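PDB 6CPD: PmoD from Methylocystis sp. ATCC 49242, which binds copper(I) between two copies of a cupredoxin-like periplasmic domain and probably serves copper handling in methane-oxidising bacteria. Local coordinates for residues Asn4-Met9 and Ile15-Phe20; Met41-Glu46 and Ala121-Met126. All coordinates share one frame; numbering follows the deposited sequence.

Interaction 1 of 2, residues Asn4-Met9 and Ile15-Phe20. With CU1 (copper (I) ion), chain D.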
loop_
_atom_site.group_PDB
_atom_site.type_symbol
_atom_site.label_atom_id
_atom_site.label_comp_id
_atom_site.label_asym_id
_atom_site.label_seq_id
_atom_site.Cartn_x
_atom_site.Cartn_y
_atom_site.Cartn_z
ATOM N N ASN B 4 -1.268 6.983 -0.015
ATOM C CA ASN B 4 -1.123 6.381 -1.337
ATOM C C ASN B 4 -0.351 5.071 -1.377
ATOM O O ASN B 4 0.140 4.694 -2.443
ATOM C CB ASN B 4 -0.472 7.385 -2.296
ATOM C CG ASN B 4 0.998 7.594 -2.008
ATOM O OD1 ASN B 4 1.511 7.186 -0.949
ATOM N ND2 ASN B 4 1.689 8.242 -2.938
ATOM N N MET B 5 -0.185 4.393 -0.239
ATOM C CA MET B 5 0.807 3.310 -0.192
ATOM C C MET B 5 0.227 1.911 -0.323
ATOM O O MET B 5 0.886 1.014 -0.838
ATOM C CB MET B 5 1.579 3.403 1.130
ATOM C CG MET B 5 2.383 4.680 1.270
ATOM S SD MET B 5 2.879 4.948 2.991
ATOM C CE MET B 5 3.902 3.491 3.179
ATOM N N CYS B 6 -1.019 1.731 0.097
ATOM C CA CYS B 6 -1.638 0.411 0.100
ATOM C C CYS B 6 -2.441 0.232 -1.176
ATOM O O CYS B 6 -3.414 0.936 -1.367
ATOM C CB CYS B 6 -2.548 0.248 1.331
ATOM S SG CYS B 6 -3.372 -1.378 1.422
ATOM N N MET B 7 -2.060 -0.709 -2.047
ATOM C CA MET B 7 -2.670 -0.703 -3.380
ATOM C C MET B 7 -2.734 -2.046 -4.069
ATOM O O MET B 7 -1.981 -2.947 -3.749
ATOM C CB MET B 7 -1.883 0.239 -4.305
ATOM C CG MET B 7 -0.456 -0.276 -4.588
ATOM S SD MET B 7 0.631 0.827 -5.522
ATOM C CE MET B 7 0.967 2.083 -4.259
ATOM N N VAL B 8 -3.625 -2.141 -5.053
ATOM C CA VAL B 8 -3.562 -3.199 -6.057
ATOM C C VAL B 8 -3.270 -2.494 -7.396
ATOM O O VAL B 8 -3.682 -1.361 -7.585
ATOM C CB VAL B 8 -4.859 -4.023 -6.093
ATOM C CG1 VAL B 8 -6.034 -3.159 -6.484
ATOM C CG2 VAL B 8 -4.711 -5.191 -7.021
ATOM N N MET B 9 -2.475 -3.110 -8.270
ATOM C CA MET B 9 -1.962 -2.397 -9.434
ATOM C C MET B 9 -2.366 -2.929 -10.807
ATOM O O MET B 9 -2.332 -4.135 -11.035
ATOM C CB MET B 9 -0.436 -2.372 -9.351
ATOM C CG MET B 9 0.062 -1.823 -8.016
ATOM S SD MET B 9 1.831 -1.738 -8.020
ATOM C CE MET B 9 2.253 -3.473 -7.829
ATOM N N ILE B 15 -5.391 1.003 -7.539
ATOM C CA ILE B 15 -6.586 1.125 -6.719
ATOM C C ILE B 15 -6.116 1.132 -5.270
ATOM O O ILE B 15 -5.462 0.208 -4.827
ATOM C CB ILE B 15 -7.566 -0.013 -6.974
ATOM C CG1 ILE B 15 -7.981 -0.011 -8.453
ATOM C CG2 ILE B 15 -8.804 0.103 -6.051
ATOM C CD1 ILE B 15 -8.878 -1.188 -8.820
ATOM N N HIS B 16 -6.388 2.212 -4.557
ATOM C CA HIS B 16 -5.940 2.300 -3.178
ATOM C C HIS B 16 -6.911 1.526 -2.304
ATOM O O HIS B 16 -8.128 1.557 -2.515
ATOM C CB HIS B 16 -5.855 3.760 -2.722
ATOM C CG HIS B 16 -5.349 3.926 -1.327
ATOM N ND1 HIS B 16 -6.179 4.209 -0.262
ATOM C CD2 HIS B 16 -4.096 3.838 -0.816
ATOM C CE1 HIS B 16 -5.458 4.298 0.843
ATOM N NE2 HIS B 16 -4.192 4.081 0.533
ATOM N N ILE B 17 -6.362 0.861 -1.307
ATOM C CA ILE B 17 -7.145 0.006 -0.405
ATOM C C ILE B 17 -6.909 0.400 1.052
ATOM O O ILE B 17 -5.762 0.631 1.457
ATOM C CB ILE B 17 -6.753 -1.478 -0.596
ATOM C CG1 ILE B 17 -7.092 -1.929 -2.022
ATOM C CG2 ILE B 17 -7.455 -2.365 0.445
ATOM C CD1 ILE B 17 -6.524 -3.311 -2.371
ATOM N N THR B 18 -7.988 0.464 1.831
ATOM C CA THR B 18 -7.907 0.664 3.271
ATOM C C THR B 18 -8.714 -0.450 3.958
ATOM O O THR B 18 -9.784 -0.832 3.484
ATOM C CB THR B 18 -8.472 2.043 3.711
ATOM O OG1 THR B 18 -7.859 3.103 2.959
ATOM C CG2 THR B 18 -8.217 2.271 5.192
ATOM N N VAL B 19 -8.186 -0.982 5.047
ATOM C CA VAL B 19 -8.876 -2.029 5.783
ATOM C C VAL B 19 -9.082 -1.600 7.215
ATOM O O VAL B 19 -8.133 -1.143 7.856
ATOM C CB VAL B 19 -8.068 -3.347 5.773
ATOM C CG1 VAL B 19 -8.853 -4.445 6.457
ATOM C CG2 VAL B 19 -7.709 -3.751 4.335
ATOM N N PHE B 20 -10.305 -1.700 7.733
ATOM C CA PHE B 20 -10.444 -1.523 9.172
ATOM C C PHE B 20 -11.336 -2.597 9.789
ATOM O O PHE B 20 -12.072 -3.293 9.091
ATOM C CB PHE B 20 -10.893 -0.105 9.558
ATOM C CG PHE B 20 -12.244 0.297 9.080
ATOM C CD1 PHE B 20 -12.427 0.738 7.777
ATOM C CD2 PHE B 20 -13.316 0.364 9.976
ATOM C CE1 PHE B 20 -13.681 1.168 7.348
ATOM C CE2 PHE B 20 -14.576 0.792 9.559
ATOM C CZ PHE B 20 -14.758 1.198 8.241
HETATM CU CU CU1 D . 2.410 -0.432 -6.243
#

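Interaction 2 of 2, residues Met41-Glu46 and Ala121-Met126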
loop_
_atom_site.group_PDB
_atom_site.type_symbol
_atom_site.label_atom_id
_atom_site.label_comp_id
_atom_site.label_asym_id
_atom_site.label_seq_id
_atom_site.Cartn_x
_atom_site.Cartn_y
_atom_site.Cartn_z
ATOM N N MET B 41 -13.323 -3.487 3.842
ATOM C CA MET B 41 -12.298 -3.084 2.880
ATOM C C MET B 41 -12.824 -2.020 1.935
ATOM O O MET B 41 -13.804 -2.253 1.221
ATOM C CB MET B 41 -11.811 -4.294 2.090
ATOM C CG MET B 41 -11.349 -5.440 2.992
ATOM S SD MET B 41 -10.593 -6.778 2.051
ATOM C CE MET B 41 -9.804 -5.814 0.769
ATOM N N ALA B 42 -12.162 -0.863 1.930
ATOM C CA ALA B 42 -12.562 0.255 1.087
ATOM C C ALA B 42 -11.597 0.439 -0.084
ATOM O O ALA B 42 -10.377 0.466 0.109
ATOM C CB ALA B 42 -12.643 1.534 1.913
ATOM N N PHE B 43 -12.163 0.578 -1.283
ATOM C CA PHE B 43 -11.409 0.682 -2.536
ATOM C C PHE B 43 -11.594 2.078 -3.123
ATOM O O PHE B 43 -12.709 2.598 -3.164
ATOM C CB PHE B 43 -11.871 -0.384 -3.536
ATOM C CG PHE B 43 -11.611 -1.792 -3.082
ATOM C CD1 PHE B 43 -12.466 -2.409 -2.185
ATOM C CD2 PHE B 43 -10.513 -2.492 -3.544
ATOM C CE1 PHE B 43 -12.218 -3.700 -1.753
ATOM C CE2 PHE B 43 -10.262 -3.778 -3.121
ATOM C CZ PHE B 43 -11.123 -4.387 -2.226
ATOM N N ASP B 44 -10.493 2.681 -3.562
ATOM C CA ASP B 44 -10.510 4.014 -4.159
ATOM C C ASP B 44 -9.749 3.920 -5.492
ATOM O O ASP B 44 -8.523 3.832 -5.520
ATOM C CB ASP B 44 -9.837 5.034 -3.230
ATOM C CG ASP B 44 -9.807 6.459 -3.811
ATOM O OD1 ASP B 44 -10.106 6.667 -5.009
ATOM O OD2 ASP B 44 -9.403 7.377 -3.063
ATOM N N ILE B 45 -10.474 3.975 -6.592
ATOM C CA ILE B 45 -9.873 3.837 -7.905
ATOM C C ILE B 45 -9.189 5.130 -8.342
ATOM O O ILE B 45 -9.850 6.161 -8.462
ATOM C CB ILE B 45 -10.941 3.443 -8.934
ATOM C CG1 ILE B 45 -11.605 2.120 -8.510
ATOM C CG2 ILE B 45 -10.328 3.351 -10.300
ATOM C CD1 ILE B 45 -12.897 1.819 -9.265
ATOM N N GLU B 46 -7.868 5.101 -8.557
ATOM C CA GLU B 46 -7.138 6.336 -8.836
ATOM C C GLU B 46 -7.420 6.930 -10.218
ATOM O O GLU B 46 -7.471 8.145 -10.359
ATOM C CB GLU B 46 -5.621 6.125 -8.692
ATOM C CG GLU B 46 -5.146 5.982 -7.244
ATOM C CD GLU B 46 -3.622 5.965 -7.108
ATOM O OE1 GLU B 46 -2.912 5.832 -8.134
ATOM O OE2 GLU B 46 -3.135 6.111 -5.970
ATOM N N ALA B 121 -5.687 -8.519 -11.252
ATOM C CA ALA B 121 -4.596 -8.170 -10.349
ATOM C C ALA B 121 -4.870 -8.822 -9.013
ATOM O O ALA B 121 -6.031 -9.035 -8.655
ATOM C CB ALA B 121 -4.475 -6.668 -10.212
ATOM N N GLN B 122 -3.806 -9.152 -8.282
ATOM C CA GLN B 122 -3.926 -9.854 -7.009
ATOM C C GLN B 122 -3.432 -8.968 -5.896
ATOM O O GLN B 122 -2.406 -8.297 -6.052
ATOM C CB GLN B 122 -3.118 -11.171 -7.019
ATOM C CG GLN B 122 -3.381 -12.071 -8.220
ATOM C CD GLN B 122 -2.525 -13.341 -8.229
ATOM O OE1 GLN B 122 -1.811 -13.635 -7.267
ATOM N NE2 GLN B 122 -2.609 -14.102 -9.316
ATOM N N PHE B 123 -4.191 -8.874 -4.812
ATOM C CA PHE B 123 -3.579 -8.354 -3.605
ATOM C C PHE B 123 -3.610 -9.444 -2.553
ATOM O O PHE B 123 -4.668 -10.009 -2.225
ATOM C CB PHE B 123 -4.224 -7.062 -3.130
ATOM C CG PHE B 123 -5.678 -7.148 -2.823
ATOM C CD1 PHE B 123 -6.112 -7.327 -1.519
ATOM C CD2 PHE B 123 -6.623 -6.912 -3.818
ATOM C CE1 PHE B 123 -7.474 -7.359 -1.220
ATOM C CE2 PHE B 123 -7.992 -6.924 -3.527
ATOM C CZ PHE B 123 -8.414 -7.149 -2.223
ATOM N N LYS B 124 -2.425 -9.734 -2.035
ATOM C CA LYS B 124 -2.260 -10.838 -1.106
ATOM C C LYS B 124 -2.252 -10.259 0.283
ATOM O O LYS B 124 -1.633 -9.223 0.520
ATOM C CB LYS B 124 -0.970 -11.592 -1.399
ATOM C CG LYS B 124 -0.933 -12.182 -2.791
ATOM C CD LYS B 124 0.187 -13.183 -2.934
ATOM C CE LYS B 124 0.141 -13.864 -4.275
ATOM N NZ LYS B 124 1.122 -14.979 -4.304
ATOM N N PHE B 125 -2.968 -10.893 1.205
ATOM C CA PHE B 125 -2.974 -10.383 2.564
ATOM C C PHE B 125 -3.169 -11.515 3.546
ATOM O O PHE B 125 -3.502 -12.638 3.173
ATOM C CB PHE B 125 -4.065 -9.308 2.763
ATOM C CG PHE B 125 -5.480 -9.796 2.550
ATOM C CD1 PHE B 125 -6.015 -9.883 1.275
ATOM C CD2 PHE B 125 -6.293 -10.131 3.636
ATOM C CE1 PHE B 125 -7.322 -10.322 1.080
ATOM C CE2 PHE B 125 -7.606 -10.560 3.452
ATOM C CZ PHE B 125 -8.122 -10.646 2.179
ATOM N N MET B 126 -2.966 -11.227 4.815
ATOM C CA MET B 126 -3.258 -12.268 5.769
ATOM C C MET B 126 -4.080 -11.756 6.929
ATOM O O MET B 126 -4.040 -10.571 7.280
ATOM C CB MET B 126 -1.981 -12.901 6.250
ATOM C CG MET B 126 -1.121 -12.051 7.118
ATOM S SD MET B 126 0.110 -13.189 7.765
ATOM C CE MET B 126 -0.988 -14.478 8.349
#

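Interaction 1 of 2, residues Asn4-Met9 and Ile15-Phe20
A β-hairpin of the cupredoxin-like domain, strands 7-10 and 13-20, presents half of a copper(I) site at the subunit interface. V8 and I15 form an antiparallel hydrogen-bonded pair: V8 N reaches I15 O at 3.0 Å, and I15 N returns a bond to V8 O at 2.9 Å. Just before strand 7-10, I17 N donates to C6 O at 2.9 Å, standing 37° out of the carbonyl plane. On one face V8 and I15 lie side by side, CG1 of V8 3.5 Å from CB of I15; β-branched residues suit this extended, buried row, and CD1 of I17 adds a looser apolar contact, 4.1 Å from V8 CB. The sulfur of C6, swung anti to its own nitrogen (chi1 180°), passes beside I17 CB and is tied to C30 by a disulfide. On the face of M7, the H16 ring lies obliquely to C6 O, with CD2 3.0 Å away, and meets M5 N at its edge, while NE2 is hydrogen-bonded to D31 of the second subunit. With an alanine here, D31 of the second subunit would probably lose its hydrogen-bonding mate, and a gap would open beside C6 O and N4 CA. M7 and M9, alternate residues on one strand, offer soft thioethers that suit copper(I): M7 SD and M9 SD each bind the ion at 2.3 Å, and M7 and M9 of the second subunit complete the site.

Interaction 2 of 2, residues Met41-Glu46 and Ala121-Met126
The hydrophobic core between the two sheets of the cupredoxin-like β-sandwich is bridged here by M41 and F43 from one layer and F123 and F125 from the other. The strands themselves stay far apart, 12.0 Å between F43 CA and F123 CA, so the contact is made by large side chains, without backbone pairing. M41 and F123 approach from opposite directions, and the methyl CE of M41 settles 3.4 Å from CE1 of F123, obliquely to the ring. A bend at the last torsion of M41 (chi3 35°) brings this methyl against F123, while the sulfur SD lies 5.1 Å from the centroid of the F125 ring, 30° off its normal, a Met-aromatic contact. An unbranched, flexible methionine can thus serve two rings at once. F43 brings its rim: CE2 of F123 lies in the plane of the F43 ring, F43 CZ meets F123 CZ at 3.9 Å, and the planes stand at 60°. Around this cluster, F43 stacks on F93 of strand 92-99 and rests on I15 and I17 of strand 13-20; from strand 55-61, L57 touches F43 and I59 touches M41 and F125, and V109 of strand 103-112 packs against F123.

In the fold
From the N terminus, interaction 1 closes first, folding residues 4-9 onto 15-20 across the short turn of a hairpin. Interaction 2 opens only afterwards, at 41-46, and closes some 75 residues later at 121-126, so the two follow in series, neither nested nor crossed. The first joins neighbours within one sheet; the second spans the sandwich to the other sheet. They meet directly because strand 37-45 pairs with strand 13-20, where H16 O and T18 O probably accept bonds from D44 N and A42 N, and because V8 packs on A121. The copper-bearing hairpin is thereby fastened to both layers, and both interactions also touch the second subunit.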